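Local coordinates for protein exodeoxyribonuclease 10 (Escherichia coli, PDB 4FZX) that degrades single- and double-stranded DNA from the 3' end as a distributive, magnesium-dependent exonuclease of the DnaQ (DEDDh) family, at residues I5-C10 against V17-V22; H70-E75 against E91-W96. All coordinates share one frame; numbering follows the deposited sequence.

Contact 1: I5-C10 against V17-V22. With NA (sodium ion), chain G; NA (sodium ion), chain E; nucleotides of chain A.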
# COMPACT_ATOMS: atom_id res chain seq x y z
N ILE C 5 2.87 -26.26 -21.96
CA ILE C 5 3.99 -27.20 -21.93
C ILE C 5 4.05 -27.88 -20.56
O ILE C 5 3.88 -27.23 -19.53
CB ILE C 5 5.36 -26.48 -22.15
CG1 ILE C 5 5.56 -26.11 -23.61
CG2 ILE C 5 6.53 -27.40 -21.74
CD1 ILE C 5 6.50 -27.06 -24.33
N ASP C 6 4.37 -29.17 -20.55
CA ASP C 6 4.76 -29.85 -19.32
C ASP C 6 5.91 -30.81 -19.56
O ASP C 6 6.02 -31.42 -20.62
CB ASP C 6 3.57 -30.58 -18.69
CG ASP C 6 3.92 -31.18 -17.32
OD1 ASP C 6 4.01 -30.43 -16.33
OD2 ASP C 6 4.09 -32.41 -17.23
N THR C 7 6.70 -31.00 -18.51
CA THR C 7 7.93 -31.77 -18.55
C THR C 7 7.99 -32.64 -17.28
O THR C 7 7.90 -32.13 -16.19
CB THR C 7 9.15 -30.81 -18.52
OG1 THR C 7 9.20 -30.04 -19.73
CG2 THR C 7 10.42 -31.57 -18.39
N GLU C 8 8.14 -33.95 -17.43
CA GLU C 8 8.53 -34.77 -16.30
C GLU C 8 10.02 -35.06 -16.37
O GLU C 8 10.58 -35.18 -17.46
CB GLU C 8 7.72 -36.08 -16.26
CG GLU C 8 6.20 -35.90 -16.37
CD GLU C 8 5.60 -35.07 -15.23
OE1 GLU C 8 6.04 -35.22 -14.06
OE2 GLU C 8 4.68 -34.28 -15.51
N THR C 9 10.67 -35.17 -15.21
CA THR C 9 12.12 -35.05 -15.09
C THR C 9 12.69 -36.13 -14.17
O THR C 9 11.97 -36.84 -13.48
CB THR C 9 12.53 -33.66 -14.53
OG1 THR C 9 11.87 -33.43 -13.29
CG2 THR C 9 12.17 -32.53 -15.53
N CYS C 10 14.01 -36.25 -14.18
CA CYS C 10 14.71 -37.15 -13.28
C CYS C 10 14.72 -36.65 -11.84
O CYS C 10 15.16 -37.35 -10.94
CB CYS C 10 16.15 -37.35 -13.76
SG CYS C 10 16.24 -38.09 -15.39
N VAL C 17 12.49 -36.82 -18.97
CA VAL C 17 12.02 -38.16 -19.34
C VAL C 17 10.75 -38.11 -20.16
O VAL C 17 10.42 -39.07 -20.86
CB VAL C 17 11.82 -39.08 -18.11
CG1 VAL C 17 13.15 -39.29 -17.40
CG2 VAL C 17 10.80 -38.49 -17.13
N GLU C 18 10.04 -36.99 -20.08
CA GLU C 18 8.86 -36.78 -20.92
C GLU C 18 8.61 -35.28 -21.15
O GLU C 18 8.79 -34.47 -20.25
CB GLU C 18 7.62 -37.41 -20.26
CG GLU C 18 6.48 -37.75 -21.24
CD GLU C 18 5.31 -38.49 -20.59
OE1 GLU C 18 5.11 -38.38 -19.36
OE2 GLU C 18 4.55 -39.16 -21.34
N ILE C 19 8.12 -34.94 -22.33
CA ILE C 19 7.62 -33.61 -22.58
C ILE C 19 6.33 -33.71 -23.38
O ILE C 19 6.12 -34.68 -24.14
CB ILE C 19 8.63 -32.78 -23.36
CG1 ILE C 19 8.17 -31.32 -23.45
CG2 ILE C 19 8.85 -33.39 -24.77
CD1 ILE C 19 9.24 -30.36 -24.03
N ALA C 20 5.48 -32.71 -23.24
CA ALA C 20 4.20 -32.68 -23.94
C ALA C 20 3.70 -31.25 -24.05
O ALA C 20 4.15 -30.37 -23.31
CB ALA C 20 3.19 -33.54 -23.21
N SER C 21 2.74 -31.03 -24.96
CA SER C 21 2.05 -29.74 -25.04
C SER C 21 0.64 -29.85 -25.63
O SER C 21 0.32 -30.80 -26.35
CB SER C 21 2.88 -28.72 -25.84
OG SER C 21 2.85 -29.00 -27.23
N VAL C 22 -0.20 -28.87 -25.32
CA VAL C 22 -1.42 -28.63 -26.07
C VAL C 22 -1.50 -27.15 -26.41
O VAL C 22 -0.82 -26.32 -25.80
CB VAL C 22 -2.66 -29.04 -25.27
CG1 VAL C 22 -2.75 -30.55 -25.17
CG2 VAL C 22 -2.62 -28.40 -23.88
NA NA G . 3.57 -32.68 -14.39
NA NA E . 5.09 -29.39 -14.43
P DG A 17 5.60 -31.17 -11.76
OP1 DG A 17 5.08 -31.47 -13.11
OP2 DG A 17 4.70 -31.37 -10.60
O5' DG A 17 6.94 -31.98 -11.51
C5' DG A 17 7.93 -31.99 -12.52
C4' DG A 17 8.99 -33.04 -12.26
O4' DG A 17 9.78 -32.61 -11.15
C3' DG A 17 8.50 -34.43 -11.89
O3' DG A 17 8.29 -35.16 -13.09
C2' DG A 17 9.68 -35.00 -11.11
C1' DG A 17 10.24 -33.75 -10.44
N9 DG A 17 9.75 -33.56 -9.09
C8 DG A 17 8.58 -32.93 -8.72
N7 DG A 17 8.40 -32.91 -7.44
C5 DG A 17 9.53 -33.56 -6.94
C6 DG A 17 9.88 -33.82 -5.61
O6 DG A 17 9.25 -33.50 -4.59
N1 DG A 17 11.09 -34.51 -5.52
C2 DG A 17 11.87 -34.89 -6.61
N2 DG A 17 13.02 -35.56 -6.34
N3 DG A 17 11.53 -34.65 -7.87
C4 DG A 17 10.36 -33.98 -7.94
O HOH W 1 6.92 -29.71 -15.53
O HOH W 2 4.15 -34.18 -12.35
O HOH W 3 2.68 -29.47 -13.68
O HOH W 4 5.19 -27.09 -14.81

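Contact 2: H70-E75 against E91-W96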
# COMPACT_ATOMS: atom_id res chain seq x y z
N HIS C 70 10.24 -29.83 -32.21
CA HIS C 70 8.82 -30.05 -32.55
C HIS C 70 7.88 -29.17 -31.76
O HIS C 70 6.73 -28.97 -32.15
CB HIS C 70 8.45 -31.51 -32.31
CG HIS C 70 9.24 -32.48 -33.14
ND1 HIS C 70 9.90 -33.55 -32.60
CD2 HIS C 70 9.49 -32.51 -34.47
CE1 HIS C 70 10.54 -34.20 -33.55
NE2 HIS C 70 10.30 -33.59 -34.70
N TYR C 71 8.39 -28.60 -30.68
CA TYR C 71 7.62 -27.72 -29.81
C TYR C 71 7.82 -26.24 -30.13
O TYR C 71 7.09 -25.38 -29.60
CB TYR C 71 7.96 -28.02 -28.34
CG TYR C 71 7.55 -29.44 -27.95
CD1 TYR C 71 6.28 -29.69 -27.42
CD2 TYR C 71 8.37 -30.52 -28.24
CE1 TYR C 71 5.86 -31.01 -27.15
CE2 TYR C 71 7.96 -31.84 -27.99
CZ TYR C 71 6.71 -32.07 -27.43
OH TYR C 71 6.31 -33.36 -27.16
N TYR C 72 8.77 -25.93 -31.02
CA TYR C 72 8.90 -24.56 -31.57
C TYR C 72 7.63 -24.14 -32.30
O TYR C 72 6.82 -24.98 -32.70
CB TYR C 72 10.10 -24.43 -32.52
CG TYR C 72 11.45 -24.70 -31.89
CD1 TYR C 72 11.63 -24.59 -30.52
CD2 TYR C 72 12.55 -25.04 -32.66
CE1 TYR C 72 12.84 -24.89 -29.92
CE2 TYR C 72 13.78 -25.32 -32.08
CZ TYR C 72 13.92 -25.24 -30.70
OH TYR C 72 15.14 -25.49 -30.11
N GLY C 73 7.44 -22.83 -32.43
CA GLY C 73 6.40 -22.30 -33.32
C GLY C 73 5.28 -21.54 -32.61
O GLY C 73 4.20 -21.38 -33.17
N SER C 74 5.53 -21.12 -31.36
CA SER C 74 4.54 -20.37 -30.59
C SER C 74 5.15 -19.07 -30.05
O SER C 74 6.33 -19.04 -29.66
CB SER C 74 4.03 -21.23 -29.43
OG SER C 74 2.89 -20.67 -28.79
N GLU C 75 4.34 -18.03 -29.95
CA GLU C 75 4.77 -16.80 -29.28
C GLU C 75 4.71 -16.92 -27.74
O GLU C 75 5.47 -16.24 -27.01
CB GLU C 75 3.91 -15.62 -29.75
CG GLU C 75 3.89 -15.43 -31.28
CD GLU C 75 5.21 -14.87 -31.82
OE1 GLU C 75 6.12 -15.67 -32.18
OE2 GLU C 75 5.34 -13.64 -31.87
N GLU C 91 16.50 -23.58 -24.30
CA GLU C 91 15.89 -22.28 -24.55
C GLU C 91 14.73 -22.37 -25.54
O GLU C 91 14.88 -22.95 -26.61
CB GLU C 91 16.93 -21.28 -25.05
CG GLU C 91 16.37 -19.87 -25.27
CD GLU C 91 17.46 -18.84 -25.60
OE1 GLU C 91 17.36 -18.18 -26.67
OE2 GLU C 91 18.40 -18.68 -24.79
N MSE C 92 13.59 -21.78 -25.20
CA MSE C 92 12.41 -21.76 -26.08
C MSE C 92 12.27 -20.39 -26.77
O MSE C 92 12.69 -19.37 -26.21
CB MSE C 92 11.14 -22.08 -25.29
CG MSE C 92 11.18 -23.42 -24.55
SE MSE C 92 11.47 -24.91 -25.77
CE MSE C 92 9.79 -24.86 -26.73
N PRO C 93 11.67 -20.37 -27.98
CA PRO C 93 11.61 -19.18 -28.83
C PRO C 93 10.55 -18.15 -28.44
O PRO C 93 10.39 -17.16 -29.14
CB PRO C 93 11.27 -19.75 -30.21
CG PRO C 93 10.61 -21.03 -29.94
CD PRO C 93 11.31 -21.58 -28.74
N GLY C 94 9.80 -18.38 -27.38
CA GLY C 94 8.65 -17.51 -27.11
C GLY C 94 8.76 -16.76 -25.80
O GLY C 94 9.85 -16.53 -25.30
N GLU C 95 7.62 -16.35 -25.26
CA GLU C 95 7.57 -15.73 -23.94
C GLU C 95 6.78 -16.65 -22.99
O GLU C 95 5.86 -17.34 -23.41
CB GLU C 95 6.89 -14.36 -24.04
CG GLU C 95 7.43 -13.31 -23.07
CD GLU C 95 8.78 -12.75 -23.50
OE1 GLU C 95 9.54 -12.29 -22.61
OE2 GLU C 95 9.10 -12.79 -24.71
N TRP C 96 7.16 -16.66 -21.72
CA TRP C 96 6.58 -17.59 -20.77
C TRP C 96 5.43 -16.97 -20.01
O TRP C 96 5.46 -15.79 -19.63
CB TRP C 96 7.63 -18.12 -19.80
CG TRP C 96 8.54 -19.12 -20.40
CD1 TRP C 96 9.77 -18.88 -20.97
CD2 TRP C 96 8.32 -20.54 -20.50
NE1 TRP C 96 10.32 -20.06 -21.40
CE2 TRP C 96 9.45 -21.09 -21.15
CE3 TRP C 96 7.28 -21.39 -20.10
CZ2 TRP C 96 9.57 -22.46 -21.39
CZ3 TRP C 96 7.40 -22.75 -20.37
CH2 TRP C 96 8.54 -23.28 -20.98

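Contact 1: I5-C10 against V17-V22
D6 and A20 form a hydrogen-bonded pair between I5-C10 and V17-V22, two antiparallel strands of a hairpin. D6 N to A20 O measures 3.0 Å and is nearly straight (168°), and E8 and E18 form the next such pair. There the ladder is disturbed: V17 N and E18 N both donate to E8 O, arriving over the same face of its carbonyl plane, which makes a classic beta bulge. V17 CG2 packs 3.3 Å from E8 O.

Apolar contact is lighter. I5 CD1 stands 4.3 Å from I19 CD1. C10 SG rests against V17 CG1.

Metal and nucleotide bonds occupy the face bearing D6 and E8. D6, its CG anti to the backbone N (chi1 -174°), spans both sodium ions: OD1 binds the sodium of chain E at 2.4 Å, while OD2 is a longer ligand of the sodium of chain G. E8 bends at chi2 (-61°) and splits its carboxylate, OE2 binding the sodium of chain G at 2.2 Å and OE1 accepting a very short bond from O3' of DG17 of chain A. T9 N donates to the same O3'. OP1 of this nucleotide joins the two metals.

D139 of helix 136-154 also binds the sodium shared by D6 OD2 and E8 OE2, and A136 of that helix packs on D6 and A20. Strand 28-36 flanks 17-22, while helix 82-88 meets T7 and T9.

Contact 2: H70-E75 against E91-W96
E75 and G94 bring the two segments closest, their CA atoms 4.5 Å apart, in chains whose end-to-end directions run 37° from parallel. One hydrogen bond joins them: E95 N donates to E75 O at 2.8 Å, fairly straight at 161°, with the donor tilted from the carbonyl plane. G94 CA lies 3.4 Å from the same E75 O, and a CB on G94 would clash with the carbonyl oxygens of both S74 and E75; the close approach therefore depends on a residue without a side chain.

The side chains meet at the other end of the contact. Y72 crosses P93 at about a right angle, with Y72 CD1 3.5 Å from P93 CD and Y72 CE1 a little farther from that same carbon; the approach is oblique to the ring. In selenomethionine M92, bends at chi2 (-59°) and chi3 bring CE up to Y71 and Y72. M92 CE sits near the plane of the Y72 ring, at its edge, 4.2 Å from Y72 CD1, and lies 4.0 Å from Y71 CB. The Y71 ring leads away from M92, and its OH is hydrogen-bonded to H35.

Y77 of strand 76-79 lies against M92 and P93 and hydrogen-bonds through its backbone to E95. The contact lies where the chain enters the neighbouring parallel strands 76-79 and 95-98, which helix 82-88 connects in a beta-alpha-beta crossover of the RNase H-like exonuclease fold.

In the fold
Contacts 1 and 2 illustrate how one mixed sheet can carry metal ligands on its central strand and loop packing at a distance. Their centres are 14 Å apart, and Y71 joins them: Y71 CD1 lies 3.5 Å from S21 OG and 4.1 Å from I5 CD1, on the sheet face opposite the carboxylates of D6 and E8. Contact 1 holds two of the three protein ligands of the sodium site, which probably takes the place of the magnesium cofactor. Contact 2 stays away from it, the Y71 side chain being about 13 Å from a sodium ion and the nearest atom about 11 Å from the DNA. Along the chain, contact 1 closes before contact 2 opens.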